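Endosialidase (Enterobacteria phage phi92, PDB 4HIZ) hydrolyses internal alpha-2,8 and alpha-2,9 linkages of sialic acid polymers, probably helping the phage to breach a polysialic acid capsule on its host. Local coordinates at residues L287-T292 / F334-I339; R317-L322 / L361-T366; I352-G357 / A379-N384; S373-S378 / L408-T413. All coordinates share one frame; numbering follows the deposited sequence.

From the N terminus, contact 1 closes first, joining the lead-in to strand 291-297 with strand 335-338 and so spanning one four-stranded blade of the beta propeller. Contact 2 opens inside that loop, at 317-322, and closes beyond it at 361-366, crossing contact 1 and packing the blade on its successor. Contact 3 in turn crosses contact 2: its loop, from 352-357 to 379-384, stays within the second blade. Contact 4 crosses contact 3 and carries the series on to strand 407-413 of the following sheet. None nests in another; contact 1 is in series with contacts 3 and 4, and contact 2 with contact 4, giving a staggered run of closures round the propeller.

Contact 1 (L287-T292 / F334-I339)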
# COMPACT_ATOMS: atom_id res chain seq x y z
N LEU A 287 17.68 -43.91 10.02
CA LEU A 287 16.36 -43.33 10.28
C LEU A 287 16.39 -41.82 10.16
O LEU A 287 15.36 -41.22 9.81
CB LEU A 287 15.90 -43.66 11.69
CG LEU A 287 15.67 -45.15 11.91
CD1 LEU A 287 15.26 -45.39 13.37
CD2 LEU A 287 14.61 -45.61 10.94
N CYS A 288 17.52 -41.21 10.49
CA CYS A 288 17.60 -39.73 10.58
C CYS A 288 17.08 -39.04 9.30
O CYS A 288 17.46 -39.40 8.18
CB CYS A 288 19.06 -39.26 10.87
SG CYS A 288 19.19 -37.48 11.24
N VAL A 289 16.21 -38.04 9.49
CA VAL A 289 15.87 -37.15 8.37
C VAL A 289 16.23 -35.73 8.77
O VAL A 289 15.82 -35.23 9.82
CB VAL A 289 14.37 -37.24 8.00
CG1 VAL A 289 13.98 -36.20 6.87
CG2 VAL A 289 14.04 -38.66 7.52
N THR A 290 17.03 -35.10 7.93
CA THR A 290 17.42 -33.71 8.19
C THR A 290 16.34 -32.81 7.62
O THR A 290 15.85 -31.90 8.29
CB THR A 290 18.76 -33.41 7.53
OG1 THR A 290 19.76 -34.23 8.14
CG2 THR A 290 19.19 -31.95 7.75
N GLU A 291 15.97 -33.06 6.37
CA GLU A 291 14.93 -32.28 5.69
C GLU A 291 14.18 -33.14 4.72
O GLU A 291 14.79 -33.99 4.06
CB GLU A 291 15.51 -31.09 4.87
CG GLU A 291 16.06 -29.95 5.71
CD GLU A 291 16.82 -28.91 4.89
OE1 GLU A 291 17.29 -29.23 3.79
OE2 GLU A 291 16.95 -27.75 5.33
N THR A 292 12.87 -32.92 4.64
CA THR A 292 12.07 -33.34 3.47
C THR A 292 11.99 -32.14 2.52
O THR A 292 11.90 -30.97 2.96
CB THR A 292 10.66 -33.82 3.86
OG1 THR A 292 9.94 -32.81 4.59
CG2 THR A 292 10.73 -35.09 4.78
N PHE A 334 4.97 -45.27 3.25
CA PHE A 334 5.96 -44.89 2.26
C PHE A 334 7.19 -45.74 2.41
O PHE A 334 7.39 -46.39 3.46
CB PHE A 334 6.36 -43.38 2.39
CG PHE A 334 6.88 -43.03 3.74
CD1 PHE A 334 6.01 -42.67 4.77
CD2 PHE A 334 8.25 -43.14 4.03
CE1 PHE A 334 6.50 -42.40 6.04
CE2 PHE A 334 8.74 -42.84 5.30
CZ PHE A 334 7.87 -42.48 6.31
N THR A 335 8.01 -45.76 1.38
CA THR A 335 9.30 -46.47 1.49
C THR A 335 10.42 -45.54 1.11
O THR A 335 10.27 -44.66 0.27
CB THR A 335 9.40 -47.70 0.57
OG1 THR A 335 9.02 -47.32 -0.76
CG2 THR A 335 8.53 -48.85 1.08
N ARG A 336 11.56 -45.72 1.76
CA ARG A 336 12.75 -44.92 1.48
C ARG A 336 13.52 -45.58 0.35
O ARG A 336 13.85 -46.79 0.42
CB ARG A 336 13.63 -44.82 2.71
CG ARG A 336 12.95 -44.21 3.93
CD ARG A 336 13.99 -43.96 5.03
NE ARG A 336 13.34 -43.53 6.26
CZ ARG A 336 13.89 -42.71 7.14
NH1 ARG A 336 15.12 -42.25 6.93
NH2 ARG A 336 13.22 -42.39 8.25
N ARG A 337 13.81 -44.81 -0.69
CA ARG A 337 14.62 -45.30 -1.81
C ARG A 337 15.79 -44.36 -2.01
O ARG A 337 15.59 -43.18 -2.32
CB ARG A 337 13.75 -45.38 -3.07
CG ARG A 337 12.62 -46.45 -2.91
CD ARG A 337 11.63 -46.45 -4.04
NE ARG A 337 10.63 -47.50 -3.79
CZ ARG A 337 9.72 -47.89 -4.66
NH1 ARG A 337 9.66 -47.33 -5.85
NH2 ARG A 337 8.87 -48.86 -4.33
N THR A 338 17.00 -44.86 -1.81
CA THR A 338 18.17 -43.96 -1.75
C THR A 338 19.05 -44.05 -2.99
O THR A 338 19.06 -45.08 -3.70
CB THR A 338 19.05 -44.24 -0.51
OG1 THR A 338 19.48 -45.61 -0.52
CG2 THR A 338 18.27 -43.98 0.78
N ILE A 339 19.80 -42.98 -3.24
CA ILE A 339 20.84 -43.02 -4.25
C ILE A 339 22.11 -43.61 -3.61
O ILE A 339 22.18 -43.77 -2.38
CB ILE A 339 21.11 -41.61 -4.84
CG1 ILE A 339 21.75 -40.67 -3.80
CG2 ILE A 339 19.82 -41.04 -5.40
CD1 ILE A 339 22.23 -39.32 -4.44
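R336 reaches the backbone of L287 with an outstretched side chain, and its guanidinium meets the carbonyl oxygen edge on. NH2 makes the better bond, 2.9 Å to L287 O with an N-H...O angle of 145°; NH1 adds a weak, more bent one to the same oxygen at 3.1 Å. The oxygen sits near the guanidinium plane and NH2 is tilted 20° from the carbonyl plane, yet the two planes stand almost perpendicular. V289 comes from another direction: its CG2 methyl lies 3.8 Å from R336 NH1, set obliquely to the guanidinium. Having CG beside the backbone N and opposite the carbonyl carbon (chi1 -59°), R336 runs extended as far as NE over the face of the propeller blade. There it touches Y309 and L322, one from each of the two strands that separate 335-338 from strand 291-297. Next to V289, T290 and E291 both face H310 in a classic beta bulge, where the strand 291-297 begins. The chemistry is that of a cation gripping a neutral main-chain oxygen: one arginine ties the outermost strand to the segment leading into the first, and its charge would probably polarise the L287 carbonyl.

Contact 2 (R317-L322 / L361-T366)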
# COMPACT_ATOMS: atom_id res chain seq x y z
N ARG A 317 25.82 -40.34 5.36
CA ARG A 317 24.63 -39.64 4.85
C ARG A 317 23.73 -40.59 4.06
O ARG A 317 24.21 -41.59 3.49
CB ARG A 317 25.03 -38.49 3.93
CG ARG A 317 25.72 -37.35 4.65
CD ARG A 317 25.67 -36.07 3.85
NE ARG A 317 26.40 -35.07 4.60
CZ ARG A 317 26.27 -33.78 4.43
NH1 ARG A 317 25.41 -33.34 3.51
NH2 ARG A 317 26.98 -32.95 5.17
N ARG A 318 22.44 -40.27 4.00
CA ARG A 318 21.52 -40.93 3.07
C ARG A 318 20.78 -39.84 2.31
O ARG A 318 20.51 -38.79 2.89
CB ARG A 318 20.49 -41.80 3.79
CG ARG A 318 20.96 -43.23 4.14
CD ARG A 318 21.85 -43.20 5.34
NE ARG A 318 22.24 -44.57 5.74
CZ ARG A 318 23.28 -45.22 5.24
NH1 ARG A 318 24.04 -44.61 4.32
NH2 ARG A 318 23.58 -46.46 5.66
N LEU A 319 20.48 -40.07 1.04
CA LEU A 319 19.71 -39.08 0.29
C LEU A 319 18.84 -39.87 -0.67
O LEU A 319 19.29 -40.86 -1.27
CB LEU A 319 20.68 -38.20 -0.49
CG LEU A 319 20.02 -37.06 -1.29
CD1 LEU A 319 20.93 -35.80 -1.32
CD2 LEU A 319 19.64 -37.49 -2.71
N GLY A 320 17.59 -39.45 -0.83
CA GLY A 320 16.77 -40.14 -1.82
C GLY A 320 15.36 -39.65 -1.76
O GLY A 320 15.11 -38.43 -1.62
N ILE A 321 14.41 -40.59 -1.87
CA ILE A 321 13.00 -40.22 -1.88
C ILE A 321 12.21 -41.02 -0.86
O ILE A 321 12.58 -42.13 -0.50
CB ILE A 321 12.39 -40.42 -3.28
CG1 ILE A 321 12.29 -41.92 -3.67
CG2 ILE A 321 13.20 -39.60 -4.34
CD1 ILE A 321 11.61 -42.14 -5.02
N LEU A 322 11.11 -40.43 -0.40
CA LEU A 322 10.07 -41.19 0.28
C LEU A 322 9.01 -41.45 -0.77
O LEU A 322 8.39 -40.50 -1.29
CB LEU A 322 9.49 -40.38 1.44
CG LEU A 322 10.54 -39.82 2.43
CD1 LEU A 322 9.83 -39.07 3.54
CD2 LEU A 322 11.44 -40.94 3.03
N LEU A 361 16.48 -36.43 -10.73
CA LEU A 361 16.85 -35.93 -9.41
C LEU A 361 18.13 -35.11 -9.54
O LEU A 361 19.04 -35.48 -10.28
CB LEU A 361 17.08 -37.14 -8.46
CG LEU A 361 17.58 -36.85 -7.02
CD1 LEU A 361 17.10 -37.94 -6.04
CD2 LEU A 361 19.12 -36.76 -6.92
N THR A 362 18.19 -33.97 -8.85
CA THR A 362 19.49 -33.27 -8.71
C THR A 362 19.80 -33.11 -7.24
O THR A 362 18.87 -33.02 -6.43
CB THR A 362 19.43 -31.82 -9.27
OG1 THR A 362 18.41 -31.09 -8.58
CG2 THR A 362 19.14 -31.83 -10.75
N THR A 363 21.09 -33.04 -6.89
CA THR A 363 21.44 -32.82 -5.49
C THR A 363 22.08 -31.47 -5.33
O THR A 363 22.59 -30.88 -6.29
CB THR A 363 22.48 -33.86 -4.98
OG1 THR A 363 23.66 -33.76 -5.78
CG2 THR A 363 21.95 -35.30 -5.07
N ARG A 364 22.04 -30.99 -4.10
CA ARG A 364 22.87 -29.88 -3.64
C ARG A 364 24.20 -30.43 -3.10
O ARG A 364 24.20 -31.35 -2.27
CB ARG A 364 22.18 -29.20 -2.47
CG ARG A 364 23.05 -28.15 -1.75
CD ARG A 364 22.18 -27.42 -0.73
NE ARG A 364 22.99 -26.66 0.20
CZ ARG A 364 22.49 -25.83 1.11
NH1 ARG A 364 21.19 -25.63 1.21
NH2 ARG A 364 23.32 -25.17 1.91
N GLY A 365 25.31 -29.85 -3.54
CA GLY A 365 26.63 -30.19 -2.98
C GLY A 365 26.83 -29.39 -1.69
O GLY A 365 26.42 -28.21 -1.62
N THR A 366 27.48 -29.98 -0.67
CA THR A 366 27.59 -29.26 0.58
C THR A 366 29.01 -28.83 0.90
O THR A 366 29.25 -28.21 1.95
CB THR A 366 26.99 -30.06 1.76
OG1 THR A 366 27.68 -31.31 1.89
CG2 THR A 366 25.45 -30.33 1.54
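L319 and T363 meet where two successive blades of the propeller pack face to face. The leucine straddles the threonine methyl, with T363 CG2 lying 3.9 Å from L319 CD1 and 4.0 Å from L319 CD2 as the two side chains pass at an angle. L319 CD2 also approaches L361 CD1, at 4.2 Å, completing a small apolar cluster. Nearer the start of 317-322, the extended R317 side chain and T366 run past each other in opposite directions, bringing T366 CG2 to 3.6 Å from R317 NH1. The next shell explains these poses. T363 OG1 sits between its backbone N and carbonyl carbon (chi1 59°), where it accepts a hydrogen bond from T374 N of the adjoining strand, and this turns CG2 toward L319. R317 NH1 is held by the carbonyl oxygen of A347, while R317 O is bonded by R318 NH1 and by Q341. L319 also touches I339 and H310, and L361 touches I352 and W385. With T363 OG1 bonded within its own sheet, the cluster of L319, L361 and T363 should cohere mainly by methyl-to-methyl dispersion, while the R317 and T366 edge adds packing, the arginine being held by A347 O.

Contact 3 (I352-G357 / A379-N384). With CA (calcium ion), chain B.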
# COMPACT_ATOMS: atom_id res chain seq x y z
N ILE A 352 13.29 -33.32 -7.19
CA ILE A 352 12.87 -34.50 -7.94
C ILE A 352 11.66 -34.20 -8.81
O ILE A 352 10.74 -33.49 -8.37
CB ILE A 352 12.52 -35.70 -7.03
CG1 ILE A 352 11.51 -35.32 -5.94
CG2 ILE A 352 13.79 -36.24 -6.38
CD1 ILE A 352 11.01 -36.54 -5.11
N LYS A 353 11.66 -34.70 -10.05
CA LYS A 353 10.52 -34.51 -10.95
C LYS A 353 10.35 -35.75 -11.82
O LYS A 353 11.31 -36.27 -12.38
CB LYS A 353 10.70 -33.28 -11.84
CG LYS A 353 10.66 -31.93 -11.07
CD LYS A 353 9.27 -31.68 -10.47
CE LYS A 353 9.24 -30.47 -9.48
NZ LYS A 353 10.20 -30.74 -8.30
N TYR A 354 9.12 -36.20 -11.94
CA TYR A 354 8.79 -37.37 -12.77
C TYR A 354 8.17 -36.91 -14.08
O TYR A 354 7.21 -36.11 -14.08
CB TYR A 354 7.81 -38.23 -11.99
CG TYR A 354 7.37 -39.51 -12.64
CD1 TYR A 354 8.15 -40.66 -12.55
CD2 TYR A 354 6.14 -39.59 -13.29
CE1 TYR A 354 7.71 -41.88 -13.12
CE2 TYR A 354 5.72 -40.79 -13.85
CZ TYR A 354 6.51 -41.90 -13.77
OH TYR A 354 6.05 -43.10 -14.32
N TYR A 355 8.71 -37.41 -15.20
CA TYR A 355 8.13 -37.14 -16.51
C TYR A 355 8.15 -38.40 -17.35
O TYR A 355 9.21 -38.99 -17.56
CB TYR A 355 8.98 -36.13 -17.27
CG TYR A 355 9.03 -34.76 -16.68
CD1 TYR A 355 8.03 -33.83 -16.97
CD2 TYR A 355 10.07 -34.38 -15.85
CE1 TYR A 355 8.08 -32.55 -16.46
CE2 TYR A 355 10.13 -33.09 -15.33
CZ TYR A 355 9.12 -32.19 -15.63
OH TYR A 355 9.16 -30.91 -15.15
N ASP A 356 6.97 -38.80 -17.83
CA ASP A 356 6.89 -39.88 -18.80
C ASP A 356 7.64 -41.13 -18.35
O ASP A 356 8.40 -41.73 -19.12
CB ASP A 356 7.47 -39.42 -20.13
CG ASP A 356 6.67 -38.29 -20.73
OD1 ASP A 356 5.43 -38.26 -20.50
OD2 ASP A 356 7.27 -37.41 -21.41
N GLY A 357 7.43 -41.52 -17.10
CA GLY A 357 7.96 -42.78 -16.62
C GLY A 357 9.38 -42.71 -16.09
O GLY A 357 9.90 -43.72 -15.62
N ALA A 379 14.63 -45.20 -14.07
CA ALA A 379 13.53 -45.73 -14.86
C ALA A 379 12.66 -46.70 -14.05
O ALA A 379 11.68 -47.26 -14.58
CB ALA A 379 14.07 -46.43 -16.11
N ASP A 380 12.99 -46.89 -12.78
CA ASP A 380 12.24 -47.80 -11.93
C ASP A 380 11.87 -47.20 -10.57
O ASP A 380 11.93 -47.87 -9.53
CB ASP A 380 12.98 -49.14 -11.77
CG ASP A 380 14.32 -49.01 -11.07
OD1 ASP A 380 14.68 -47.89 -10.66
OD2 ASP A 380 15.03 -50.05 -10.93
N LEU A 381 11.46 -45.94 -10.61
CA LEU A 381 10.86 -45.29 -9.46
C LEU A 381 11.83 -45.22 -8.29
O LEU A 381 11.42 -45.29 -7.13
CB LEU A 381 9.56 -46.01 -9.04
CG LEU A 381 8.57 -46.13 -10.19
CD1 LEU A 381 7.37 -46.99 -9.84
CD2 LEU A 381 8.15 -44.73 -10.60
N GLY A 382 13.11 -45.08 -8.59
CA GLY A 382 14.06 -44.77 -7.53
C GLY A 382 14.79 -45.99 -6.96
O GLY A 382 15.59 -45.84 -6.04
N GLU A 383 14.51 -47.19 -7.48
CA GLU A 383 15.25 -48.36 -7.01
C GLU A 383 16.67 -48.37 -7.55
O GLU A 383 17.58 -48.81 -6.86
CB GLU A 383 14.54 -49.65 -7.41
CG GLU A 383 13.10 -49.72 -6.96
CD GLU A 383 12.94 -50.46 -5.66
OE1 GLU A 383 13.55 -50.04 -4.66
OE2 GLU A 383 12.20 -51.47 -5.67
N ASN A 384 16.86 -47.92 -8.79
CA ASN A 384 18.19 -47.86 -9.40
C ASN A 384 18.34 -46.57 -10.18
O ASN A 384 17.39 -46.13 -10.82
CB ASN A 384 18.36 -49.03 -10.35
CG ASN A 384 18.43 -50.36 -9.60
OD1 ASN A 384 19.45 -50.70 -9.02
ND2 ASN A 384 17.32 -51.07 -9.57
CA CA B . 18.88 -49.21 -4.74
O HOH W 1 10.98 -44.12 -12.66
O HOH W 2 8.73 -46.46 -15.92
O HOH W 3 8.86 -45.54 -13.66
O HOH W 4 17.36 -47.16 -4.33
O HOH W 5 19.55 -51.06 -6.06
O HOH W 6 20.16 -50.84 -3.84
O HOH W 7 20.41 -47.11 -5.19
O HOH W 8 19.50 -48.17 -2.57
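G357 and A379 bring the backbones together at one end of a propeller blade, their CA atoms 6.5 Å apart, where the turn after strand 347-355 meets the loop between strands 374-378 and 386-389. That loop makes a type I' beta turn from D380 to E383, with G382 in a left-handed conformation that would jam a side chain against the preceding carbonyl. The direct side-chain contact is small: L381 CD2 rests 3.8 Å from Y354 CE1, oblique to the ring, the two side chains crossing at a slant, and I298 touches both. Y354 has CG opposite its backbone N (chi1 -178°), which carries the ring out toward the leucine. Water does most of the polar joining. One molecule accepts a 2.8 Å bond from L381 N and also reaches G357 O; two more bond to G357 O and, weakly, to A379 O. Two of the three bridging waters lie in the plane of the Y354 ring, at its edge. Behind the turn, the D380 carboxylate grips N384 twice through syn lone pairs: OD1 takes the backbone N, and OD2 takes ND2 at 2.9 Å in an almost straight bond of 176°. S378 OG, bonded to D380 N, G382 N and N384 O, steadies the loop from inside. Its far end is tied to a calcium ion carrying five waters, one of them bonded to G382 O and another to N384 OD1; with one further ligand from elsewhere in the structure, the metal is bound directly by E383 O at 2.5 Å.

Contact 4 (S373-S378 / L408-T413); sequences STLAMS and LYIFGT
L375 and L408 meet methyl to methyl between adjoining blades of the beta propeller, in a buried apolar contact that joins strand 374-378 to strand 407-413 of the next sheet. The close part is a single pair: L375 CD1 lies 3.7 Å from L408 CD1, and the two leucines cross at an angle. I410 forms the looser side. Its CD1 stands 4.5 Å from the same L375 methyl, although the backbones come nearest at this point, with the CA atoms of L375 and I410 9.9 Å apart. L375 projects into the interface with CG opposite its own backbone N (chi1 171°); its CD1 branch makes the closest touch, with CD2 only a little farther, 4.3 Å from L408 CD1. L408 answers with CG on the opposite side from its carbonyl carbon (chi1 -62°), sending CD1 to meet it. Neighbours fill in around the pair: F401 and K403 of the second sheet and V443 of the loop after strand 435-442 touch L408, while F401, C439 and I441 touch I410. Toward the more exposed end of the first strand, M377, partly exposed, takes no part and packs instead on N386 and W446. L375 is fixed by its own sheet as well, through backbone pairing with L388 on one neighbouring strand; on the other, L361 O receives A376 N and lies 3.7 Å from L375 CD1.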
# COMPACT_ATOMS: atom_id res chain seq x y z
N SER A 373 27.14 -31.18 -6.74
CA SER A 373 25.85 -31.61 -7.31
C SER A 373 25.96 -32.67 -8.38
O SER A 373 26.89 -32.66 -9.23
CB SER A 373 25.16 -30.40 -7.96
OG SER A 373 24.82 -29.46 -6.96
N THR A 374 24.94 -33.54 -8.40
CA THR A 374 24.84 -34.65 -9.34
C THR A 374 23.45 -34.61 -9.94
O THR A 374 22.49 -34.24 -9.26
CB THR A 374 24.96 -35.98 -8.56
OG1 THR A 374 26.23 -36.01 -7.90
CG2 THR A 374 24.87 -37.22 -9.46
N LEU A 375 23.36 -34.95 -11.22
CA LEU A 375 22.10 -35.19 -11.90
C LEU A 375 21.91 -36.70 -12.02
O LEU A 375 22.85 -37.42 -12.37
CB LEU A 375 22.11 -34.55 -13.30
CG LEU A 375 20.94 -34.86 -14.26
CD1 LEU A 375 19.59 -34.35 -13.71
CD2 LEU A 375 21.21 -34.26 -15.65
N ALA A 376 20.72 -37.19 -11.72
CA ALA A 376 20.49 -38.64 -11.79
C ALA A 376 19.12 -38.91 -12.41
O ALA A 376 18.24 -38.03 -12.39
CB ALA A 376 20.59 -39.23 -10.40
N MET A 377 18.93 -40.11 -12.99
CA MET A 377 17.62 -40.48 -13.47
C MET A 377 17.36 -41.94 -13.14
O MET A 377 18.30 -42.74 -13.08
CB MET A 377 17.51 -40.24 -14.98
CG MET A 377 18.49 -41.06 -15.78
SD MET A 377 17.73 -42.59 -16.41
CE MET A 377 17.30 -41.87 -17.98
N SER A 378 16.09 -42.29 -12.91
CA SER A 378 15.74 -43.67 -12.58
C SER A 378 14.56 -44.04 -13.43
O SER A 378 13.58 -43.29 -13.50
CB SER A 378 15.35 -43.79 -11.11
OG SER A 378 14.83 -45.09 -10.83
N LEU A 408 16.30 -30.71 -19.78
CA LEU A 408 16.07 -30.20 -18.44
C LEU A 408 16.63 -28.80 -18.39
O LEU A 408 17.80 -28.58 -18.76
CB LEU A 408 16.82 -31.05 -17.39
CG LEU A 408 16.40 -32.53 -17.30
CD1 LEU A 408 17.06 -33.16 -16.08
CD2 LEU A 408 14.89 -32.65 -17.19
N TYR A 409 15.82 -27.86 -17.92
CA TYR A 409 16.29 -26.49 -17.63
C TYR A 409 16.55 -26.45 -16.13
O TYR A 409 15.60 -26.58 -15.32
CB TYR A 409 15.22 -25.46 -17.98
CG TYR A 409 15.05 -25.18 -19.44
CD1 TYR A 409 14.37 -26.05 -20.27
CD2 TYR A 409 15.52 -23.99 -19.99
CE1 TYR A 409 14.19 -25.76 -21.60
CE2 TYR A 409 15.34 -23.71 -21.31
CZ TYR A 409 14.67 -24.59 -22.11
OH TYR A 409 14.48 -24.30 -23.45
N ILE A 410 17.83 -26.31 -15.75
CA ILE A 410 18.28 -26.45 -14.37
C ILE A 410 18.87 -25.13 -13.88
O ILE A 410 19.69 -24.55 -14.58
CB ILE A 410 19.36 -27.56 -14.25
CG1 ILE A 410 18.79 -28.88 -14.79
CG2 ILE A 410 19.81 -27.71 -12.79
CD1 ILE A 410 19.83 -30.01 -14.88
N PHE A 411 18.46 -24.69 -12.69
CA PHE A 411 18.81 -23.36 -12.16
C PHE A 411 19.51 -23.51 -10.82
O PHE A 411 19.19 -24.39 -10.03
CB PHE A 411 17.54 -22.52 -11.95
CG PHE A 411 16.82 -22.17 -13.22
CD1 PHE A 411 15.99 -23.11 -13.86
CD2 PHE A 411 16.99 -20.94 -13.80
CE1 PHE A 411 15.33 -22.79 -15.03
CE2 PHE A 411 16.30 -20.59 -14.99
CZ PHE A 411 15.47 -21.50 -15.60
N GLY A 412 20.40 -22.58 -10.52
CA GLY A 412 20.99 -22.49 -9.20
C GLY A 412 21.50 -21.07 -9.01
O GLY A 412 21.61 -20.31 -9.97
N THR A 413 21.76 -20.73 -7.76
CA THR A 413 22.23 -19.37 -7.43
C THR A 413 23.30 -19.49 -6.37
O THR A 413 23.10 -20.18 -5.38
CB THR A 413 21.07 -18.55 -6.86
OG1 THR A 413 19.99 -18.51 -7.81
CG2 THR A 413 21.49 -17.11 -6.52